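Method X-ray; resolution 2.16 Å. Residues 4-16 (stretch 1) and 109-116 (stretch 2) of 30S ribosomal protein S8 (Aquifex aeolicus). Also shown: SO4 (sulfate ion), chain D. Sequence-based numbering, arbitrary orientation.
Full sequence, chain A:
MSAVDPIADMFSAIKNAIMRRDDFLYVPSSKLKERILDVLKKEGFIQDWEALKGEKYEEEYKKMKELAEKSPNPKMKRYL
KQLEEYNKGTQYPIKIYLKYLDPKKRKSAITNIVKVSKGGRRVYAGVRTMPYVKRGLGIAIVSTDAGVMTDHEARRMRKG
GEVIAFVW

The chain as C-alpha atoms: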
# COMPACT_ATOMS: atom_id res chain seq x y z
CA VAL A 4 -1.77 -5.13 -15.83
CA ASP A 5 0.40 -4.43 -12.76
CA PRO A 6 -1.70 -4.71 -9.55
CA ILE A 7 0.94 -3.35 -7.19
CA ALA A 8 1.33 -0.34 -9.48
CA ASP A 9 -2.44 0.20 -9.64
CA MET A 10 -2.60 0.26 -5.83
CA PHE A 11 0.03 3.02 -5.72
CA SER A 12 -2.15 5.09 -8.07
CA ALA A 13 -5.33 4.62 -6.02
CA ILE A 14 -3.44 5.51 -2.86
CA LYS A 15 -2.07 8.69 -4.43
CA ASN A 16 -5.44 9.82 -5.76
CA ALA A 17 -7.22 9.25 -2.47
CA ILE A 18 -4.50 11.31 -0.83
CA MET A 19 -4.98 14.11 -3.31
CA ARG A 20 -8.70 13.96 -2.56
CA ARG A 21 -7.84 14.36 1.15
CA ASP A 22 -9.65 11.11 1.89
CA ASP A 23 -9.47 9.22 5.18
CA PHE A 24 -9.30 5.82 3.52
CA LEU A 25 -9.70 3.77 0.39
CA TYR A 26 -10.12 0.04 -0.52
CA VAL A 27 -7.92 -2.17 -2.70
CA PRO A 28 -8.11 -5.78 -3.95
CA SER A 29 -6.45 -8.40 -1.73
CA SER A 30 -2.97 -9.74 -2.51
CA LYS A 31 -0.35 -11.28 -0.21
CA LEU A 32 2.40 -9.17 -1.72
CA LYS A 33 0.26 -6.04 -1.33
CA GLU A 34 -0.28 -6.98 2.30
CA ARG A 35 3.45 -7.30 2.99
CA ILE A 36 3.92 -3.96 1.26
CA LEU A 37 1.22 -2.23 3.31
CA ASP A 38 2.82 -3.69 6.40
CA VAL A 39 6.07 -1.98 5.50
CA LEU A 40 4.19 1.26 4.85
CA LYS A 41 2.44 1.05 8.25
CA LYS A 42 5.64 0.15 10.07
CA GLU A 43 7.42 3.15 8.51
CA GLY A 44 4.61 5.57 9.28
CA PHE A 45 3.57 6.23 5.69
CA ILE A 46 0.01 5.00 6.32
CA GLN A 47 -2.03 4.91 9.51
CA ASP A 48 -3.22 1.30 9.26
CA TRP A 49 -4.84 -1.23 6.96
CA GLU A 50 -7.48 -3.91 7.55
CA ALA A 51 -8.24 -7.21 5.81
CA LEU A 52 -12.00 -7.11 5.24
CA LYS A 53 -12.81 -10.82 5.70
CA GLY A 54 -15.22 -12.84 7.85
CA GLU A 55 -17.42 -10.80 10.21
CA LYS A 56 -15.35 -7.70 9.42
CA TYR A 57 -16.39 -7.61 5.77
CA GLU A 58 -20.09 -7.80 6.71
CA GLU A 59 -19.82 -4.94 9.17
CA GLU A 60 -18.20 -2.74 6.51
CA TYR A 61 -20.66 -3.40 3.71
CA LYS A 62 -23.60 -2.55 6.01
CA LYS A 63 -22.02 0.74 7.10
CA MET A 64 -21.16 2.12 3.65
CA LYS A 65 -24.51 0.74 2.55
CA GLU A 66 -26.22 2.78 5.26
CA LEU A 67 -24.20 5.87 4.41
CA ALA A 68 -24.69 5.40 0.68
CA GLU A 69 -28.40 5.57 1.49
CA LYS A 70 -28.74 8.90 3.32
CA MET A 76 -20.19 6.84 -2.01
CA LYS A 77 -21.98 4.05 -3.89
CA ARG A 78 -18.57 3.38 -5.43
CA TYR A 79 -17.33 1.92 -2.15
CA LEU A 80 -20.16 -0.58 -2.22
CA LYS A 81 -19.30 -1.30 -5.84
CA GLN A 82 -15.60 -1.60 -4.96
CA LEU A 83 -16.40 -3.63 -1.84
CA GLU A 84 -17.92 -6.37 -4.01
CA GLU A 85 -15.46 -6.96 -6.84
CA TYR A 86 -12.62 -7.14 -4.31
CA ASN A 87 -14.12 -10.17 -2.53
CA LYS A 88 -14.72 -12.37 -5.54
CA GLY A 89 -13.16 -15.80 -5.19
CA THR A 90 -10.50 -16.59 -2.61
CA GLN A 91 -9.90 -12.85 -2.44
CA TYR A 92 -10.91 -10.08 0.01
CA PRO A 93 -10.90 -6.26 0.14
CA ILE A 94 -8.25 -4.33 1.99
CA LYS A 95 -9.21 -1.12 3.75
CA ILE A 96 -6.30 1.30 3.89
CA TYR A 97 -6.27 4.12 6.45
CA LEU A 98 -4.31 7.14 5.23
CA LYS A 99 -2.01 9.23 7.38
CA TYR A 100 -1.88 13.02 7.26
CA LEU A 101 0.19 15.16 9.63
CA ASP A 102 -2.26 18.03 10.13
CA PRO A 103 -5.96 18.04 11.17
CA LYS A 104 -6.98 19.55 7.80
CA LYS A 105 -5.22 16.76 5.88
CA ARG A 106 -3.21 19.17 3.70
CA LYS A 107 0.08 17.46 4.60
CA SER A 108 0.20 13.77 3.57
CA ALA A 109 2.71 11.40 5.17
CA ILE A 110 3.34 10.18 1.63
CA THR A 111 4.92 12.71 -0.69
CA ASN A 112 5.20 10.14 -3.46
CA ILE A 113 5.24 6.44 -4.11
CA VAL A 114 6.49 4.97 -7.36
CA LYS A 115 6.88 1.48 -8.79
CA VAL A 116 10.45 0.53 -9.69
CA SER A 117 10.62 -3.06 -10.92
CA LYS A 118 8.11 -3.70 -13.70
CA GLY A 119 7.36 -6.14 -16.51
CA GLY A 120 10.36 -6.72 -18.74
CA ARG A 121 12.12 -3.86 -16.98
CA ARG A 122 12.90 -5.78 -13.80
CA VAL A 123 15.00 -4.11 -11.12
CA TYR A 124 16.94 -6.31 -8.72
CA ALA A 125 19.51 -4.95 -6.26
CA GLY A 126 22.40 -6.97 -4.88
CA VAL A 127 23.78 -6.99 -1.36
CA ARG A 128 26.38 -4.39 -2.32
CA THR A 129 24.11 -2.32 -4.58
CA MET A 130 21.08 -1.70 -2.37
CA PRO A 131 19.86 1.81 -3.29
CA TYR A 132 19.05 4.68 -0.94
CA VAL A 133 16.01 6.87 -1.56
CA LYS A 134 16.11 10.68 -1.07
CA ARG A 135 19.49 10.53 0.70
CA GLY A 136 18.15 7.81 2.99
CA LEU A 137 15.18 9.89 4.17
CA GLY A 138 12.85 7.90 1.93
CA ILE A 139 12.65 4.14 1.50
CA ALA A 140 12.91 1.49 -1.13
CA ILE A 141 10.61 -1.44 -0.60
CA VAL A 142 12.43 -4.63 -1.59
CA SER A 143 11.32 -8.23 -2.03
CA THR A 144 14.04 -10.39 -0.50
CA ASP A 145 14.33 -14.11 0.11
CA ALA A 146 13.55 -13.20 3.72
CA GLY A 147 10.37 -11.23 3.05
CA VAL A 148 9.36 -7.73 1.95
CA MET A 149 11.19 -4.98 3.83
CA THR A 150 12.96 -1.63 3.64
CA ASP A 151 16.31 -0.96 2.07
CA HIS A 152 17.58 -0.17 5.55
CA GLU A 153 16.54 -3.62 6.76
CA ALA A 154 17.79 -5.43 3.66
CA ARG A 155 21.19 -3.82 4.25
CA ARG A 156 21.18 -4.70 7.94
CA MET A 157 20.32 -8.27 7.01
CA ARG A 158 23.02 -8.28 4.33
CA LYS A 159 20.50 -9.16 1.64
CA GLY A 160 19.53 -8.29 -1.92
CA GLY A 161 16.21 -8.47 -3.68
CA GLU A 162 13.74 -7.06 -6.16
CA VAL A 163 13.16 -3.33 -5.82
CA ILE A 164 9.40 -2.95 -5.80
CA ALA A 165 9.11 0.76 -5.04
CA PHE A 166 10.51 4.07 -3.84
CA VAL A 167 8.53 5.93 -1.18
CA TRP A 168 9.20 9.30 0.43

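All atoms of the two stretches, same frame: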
# COMPACT_ATOMS: atom_id res chain seq x y z
N VAL A 4 -1.00 -4.91 -17.05
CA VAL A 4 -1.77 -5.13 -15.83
C VAL A 4 -0.84 -5.40 -14.64
O VAL A 4 -0.47 -6.54 -14.38
CB VAL A 4 -2.76 -6.30 -15.99
N ASP A 5 -0.48 -4.34 -13.93
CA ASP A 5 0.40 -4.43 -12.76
C ASP A 5 -0.39 -4.01 -11.53
O ASP A 5 -0.60 -2.83 -11.30
CB ASP A 5 1.61 -3.49 -12.95
CG ASP A 5 2.62 -3.56 -11.80
OD1 ASP A 5 2.25 -3.93 -10.66
OD2 ASP A 5 3.79 -3.21 -12.04
N PRO A 6 -0.85 -4.99 -10.72
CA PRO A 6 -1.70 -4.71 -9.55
C PRO A 6 -1.02 -3.82 -8.51
O PRO A 6 -1.63 -2.87 -8.01
CB PRO A 6 -1.96 -6.10 -8.96
CG PRO A 6 -0.83 -6.95 -9.47
CD PRO A 6 -0.58 -6.43 -10.86
N ILE A 7 0.22 -4.14 -8.16
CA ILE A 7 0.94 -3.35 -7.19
C ILE A 7 1.05 -1.90 -7.64
O ILE A 7 0.89 -0.97 -6.85
CB ILE A 7 2.31 -3.96 -6.89
CG1 ILE A 7 2.12 -5.26 -6.10
CG2 ILE A 7 3.18 -3.00 -6.10
CD1 ILE A 7 2.89 -6.40 -6.64
N ALA A 8 1.27 -1.69 -8.94
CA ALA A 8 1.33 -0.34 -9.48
C ALA A 8 -0.03 0.35 -9.41
O ALA A 8 -0.12 1.55 -9.16
CB ALA A 8 1.85 -0.36 -10.93
N ASP A 9 -1.10 -0.40 -9.63
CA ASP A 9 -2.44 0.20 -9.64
C ASP A 9 -2.89 0.60 -8.22
O ASP A 9 -3.65 1.56 -8.05
CB ASP A 9 -3.43 -0.73 -10.34
CG ASP A 9 -3.07 -0.98 -11.81
OD1 ASP A 9 -2.68 -0.01 -12.51
OD2 ASP A 9 -3.17 -2.14 -12.27
N MET A 10 -2.41 -0.12 -7.22
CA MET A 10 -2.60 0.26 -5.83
C MET A 10 -1.91 1.59 -5.50
O MET A 10 -2.46 2.41 -4.76
CB MET A 10 -2.06 -0.84 -4.90
CG MET A 10 -2.31 -0.60 -3.42
SD MET A 10 -1.65 -1.90 -2.33
CE MET A 10 0.05 -1.35 -2.11
N PHE A 11 -0.71 1.80 -6.04
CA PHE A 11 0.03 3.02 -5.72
C PHE A 11 -0.77 4.21 -6.23
O PHE A 11 -0.91 5.22 -5.53
CB PHE A 11 1.43 3.00 -6.33
CG PHE A 11 2.36 2.04 -5.66
CD1 PHE A 11 2.07 1.53 -4.41
CD2 PHE A 11 3.54 1.64 -6.29
CE1 PHE A 11 2.93 0.63 -3.78
CE2 PHE A 11 4.40 0.75 -5.68
CZ PHE A 11 4.09 0.24 -4.42
N SER A 12 -1.31 4.07 -7.44
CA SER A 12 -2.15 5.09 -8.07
C SER A 12 -3.38 5.44 -7.23
O SER A 12 -3.60 6.61 -6.91
CB SER A 12 -2.60 4.64 -9.46
OG SER A 12 -1.66 5.05 -10.44
N ALA A 13 -4.19 4.43 -6.91
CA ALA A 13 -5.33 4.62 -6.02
C ALA A 13 -4.93 5.38 -4.74
O ALA A 13 -5.57 6.36 -4.34
CB ALA A 13 -5.94 3.26 -5.67
N ILE A 14 -3.86 4.91 -4.11
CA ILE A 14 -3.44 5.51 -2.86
C ILE A 14 -3.19 7.00 -3.09
O ILE A 14 -3.71 7.84 -2.36
CB ILE A 14 -2.17 4.84 -2.32
CG1 ILE A 14 -2.53 3.50 -1.68
CG2 ILE A 14 -1.48 5.72 -1.30
CD1 ILE A 14 -1.32 2.64 -1.35
N LYS A 15 -2.43 7.31 -4.13
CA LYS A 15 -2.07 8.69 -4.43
C LYS A 15 -3.30 9.55 -4.68
O LYS A 15 -3.37 10.69 -4.22
CB LYS A 15 -1.09 8.77 -5.61
CG LYS A 15 0.37 8.49 -5.22
CD LYS A 15 1.23 8.10 -6.44
CE LYS A 15 1.49 9.28 -7.38
NZ LYS A 15 2.56 9.00 -8.39
N ASN A 16 -4.26 9.03 -5.43
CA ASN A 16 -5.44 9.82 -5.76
C ASN A 16 -6.30 10.11 -4.53
O ASN A 16 -6.78 11.23 -4.36
CB ASN A 16 -6.28 9.13 -6.83
CG ASN A 16 -5.67 9.28 -8.20
OD1 ASN A 16 -4.91 10.22 -8.45
ND2 ASN A 16 -6.00 8.35 -9.10
N ALA A 109 1.48 12.08 4.78
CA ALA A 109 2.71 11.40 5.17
C ALA A 109 3.46 10.91 3.93
O ALA A 109 4.67 10.77 3.93
CB ALA A 109 2.41 10.24 6.11
N ILE A 110 2.72 10.62 2.86
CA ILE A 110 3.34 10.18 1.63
C ILE A 110 3.48 11.33 0.65
O ILE A 110 2.48 11.87 0.19
CB ILE A 110 2.57 9.05 0.95
CG1 ILE A 110 2.59 7.82 1.84
CG2 ILE A 110 3.21 8.72 -0.41
CD1 ILE A 110 1.69 6.71 1.33
N THR A 111 4.71 11.70 0.33
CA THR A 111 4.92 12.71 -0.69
C THR A 111 4.78 12.07 -2.06
O THR A 111 4.13 12.62 -2.95
CB THR A 111 6.28 13.38 -0.55
OG1 THR A 111 6.31 14.13 0.67
CG2 THR A 111 6.54 14.31 -1.75
N ASN A 112 5.34 10.87 -2.21
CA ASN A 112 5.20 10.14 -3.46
C ASN A 112 5.51 8.68 -3.26
O ASN A 112 6.21 8.29 -2.33
CB ASN A 112 6.13 10.72 -4.54
CG ASN A 112 5.56 10.57 -5.96
OD1 ASN A 112 4.71 9.72 -6.23
ND2 ASN A 112 6.05 11.40 -6.86
N ILE A 113 5.01 7.87 -4.17
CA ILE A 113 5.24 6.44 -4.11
C ILE A 113 5.21 5.93 -5.54
O ILE A 113 4.24 6.13 -6.25
CB ILE A 113 4.19 5.74 -3.22
CG1 ILE A 113 4.38 4.22 -3.25
CG2 ILE A 113 2.79 6.10 -3.61
CD1 ILE A 113 3.67 3.53 -2.12
N VAL A 114 6.30 5.30 -5.96
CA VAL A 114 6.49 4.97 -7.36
C VAL A 114 7.03 3.56 -7.53
O VAL A 114 7.95 3.15 -6.82
CB VAL A 114 7.49 5.94 -8.02
CG1 VAL A 114 6.98 7.36 -7.92
CG2 VAL A 114 8.81 5.82 -7.34
N LYS A 115 6.45 2.83 -8.48
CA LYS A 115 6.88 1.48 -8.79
C LYS A 115 8.25 1.54 -9.47
O LYS A 115 8.50 2.38 -10.31
CB LYS A 115 5.84 0.80 -9.68
CG LYS A 115 6.11 -0.69 -9.95
CD LYS A 115 5.26 -1.58 -9.04
CE LYS A 115 5.88 -2.94 -8.84
NZ LYS A 115 5.84 -3.77 -10.08
N VAL A 116 9.13 0.63 -9.08
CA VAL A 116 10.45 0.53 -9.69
C VAL A 116 10.46 -0.65 -10.65
O VAL A 116 10.27 -0.49 -11.85
CB VAL A 116 11.55 0.36 -8.63
CG1 VAL A 116 12.88 0.10 -9.29
CG2 VAL A 116 11.61 1.59 -7.74
S SO4 D . 4.10 12.15 -10.17
O1 SO4 D . 4.80 11.05 -9.52
O2 SO4 D . 3.67 11.73 -11.50
O3 SO4 D . 4.98 13.31 -10.24
O4 SO4 D . 2.89 12.46 -9.41

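A helix from near the start of the chain, residues 6-16, lies against a short strand, 113-115, that comes about a hundred residues later. Their axes approach to 8.2 Å and their N-to-C directions differ by 161°, so the two run nearly antiparallel. The register runs in opposite senses along the two segments: Ala8 sits nearest Lys115, with CA atoms 5.9 Å apart; Phe11 faces Ile113, CA to CA 6.4 Å; and Lys15 reaches the level of Asn112, CA to CA 7.5 Å. One step of three or four residues along the helix thus corresponds to one or two along the extended chain. The strand alternates in the usual way, Ile113 and Lys115 pointing their CA-to-CB bonds toward the helix while that of Val114 points away. No backbone-to-backbone hydrogen bond joins the two stretches; side chains do all the bonding.

The centre of the contact is Phe11 against Ile113. Phe11, with chi1 in the m well, presents one face of its ring to the isoleucine. Ile113 CG1 lies 3.8 Å from the centroid of the Phe11 ring and only 11° off its normal, a CH-pi contact, and Ile113 CD1 comes within 3.4 Å of Phe11 CE1. With both chi angles t, the isoleucine is extended, which carries its terminal methyl over the ring. At the ring's edge, near its plane, Lys115 N stands 3.8 Å from Phe11 CD2, so the ring also packs against the strand backbone. One turn further along the helix, Ile14 extends the apolar patch, its CG2 lying 4.2 Å from Ile110 CD1.

Toward the N-terminal end of the helix, Lys115 combines apolar packing with an ionic bond. Its aliphatic portion lies along the first turn, with Lys115 CD 4.1 Å from Ala8 CB and Lys115 CE 3.8 Å from Ile7 CG2. The ammonium group then reaches Asp5, where Lys115 NZ donates to Asp5 OD2 at 2.9 Å in a salt bridge. Asp5 is also the N-cap: its OD1 accepts from Ala8 N at 3.0 Å, satisfying an amide that the first turn leaves without a backbone partner. One carboxylate therefore caps the helix with one oxygen and ties it to the strand with the other.

Further along the helix, beside the Ile14-Ile110 contact, a second lysine meets a neutral partner. Lys15 leaves its CA sideways, yet its end swings nearer the strand, and Lys15 NZ donates to Asn112 OD1 at 3.1 Å. On the way, Lys15 CG packs 3.8 Å from Ile113 CG2. Asn112 OD1 also accepts from Ile113 N at 2.8 Å, so the amide oxygen braces the entry to the strand while receiving the lysine. A sulfate ion, probably from the crystallisation liquor, joins both side chains: Asn112 ND2 donates to its O1 at 3.0 Å, and Lys15 NZ makes a weak bond to the same O1 at 3.2 Å. The rule is an aromatic-aliphatic core, Phe11 on Ile113, with the Asp5-Lys115 salt bridge beyond it toward the helix N-terminus; toward the other side the Lys15-Asn112 bond and the Ile14-Ile110 contact lie side by side.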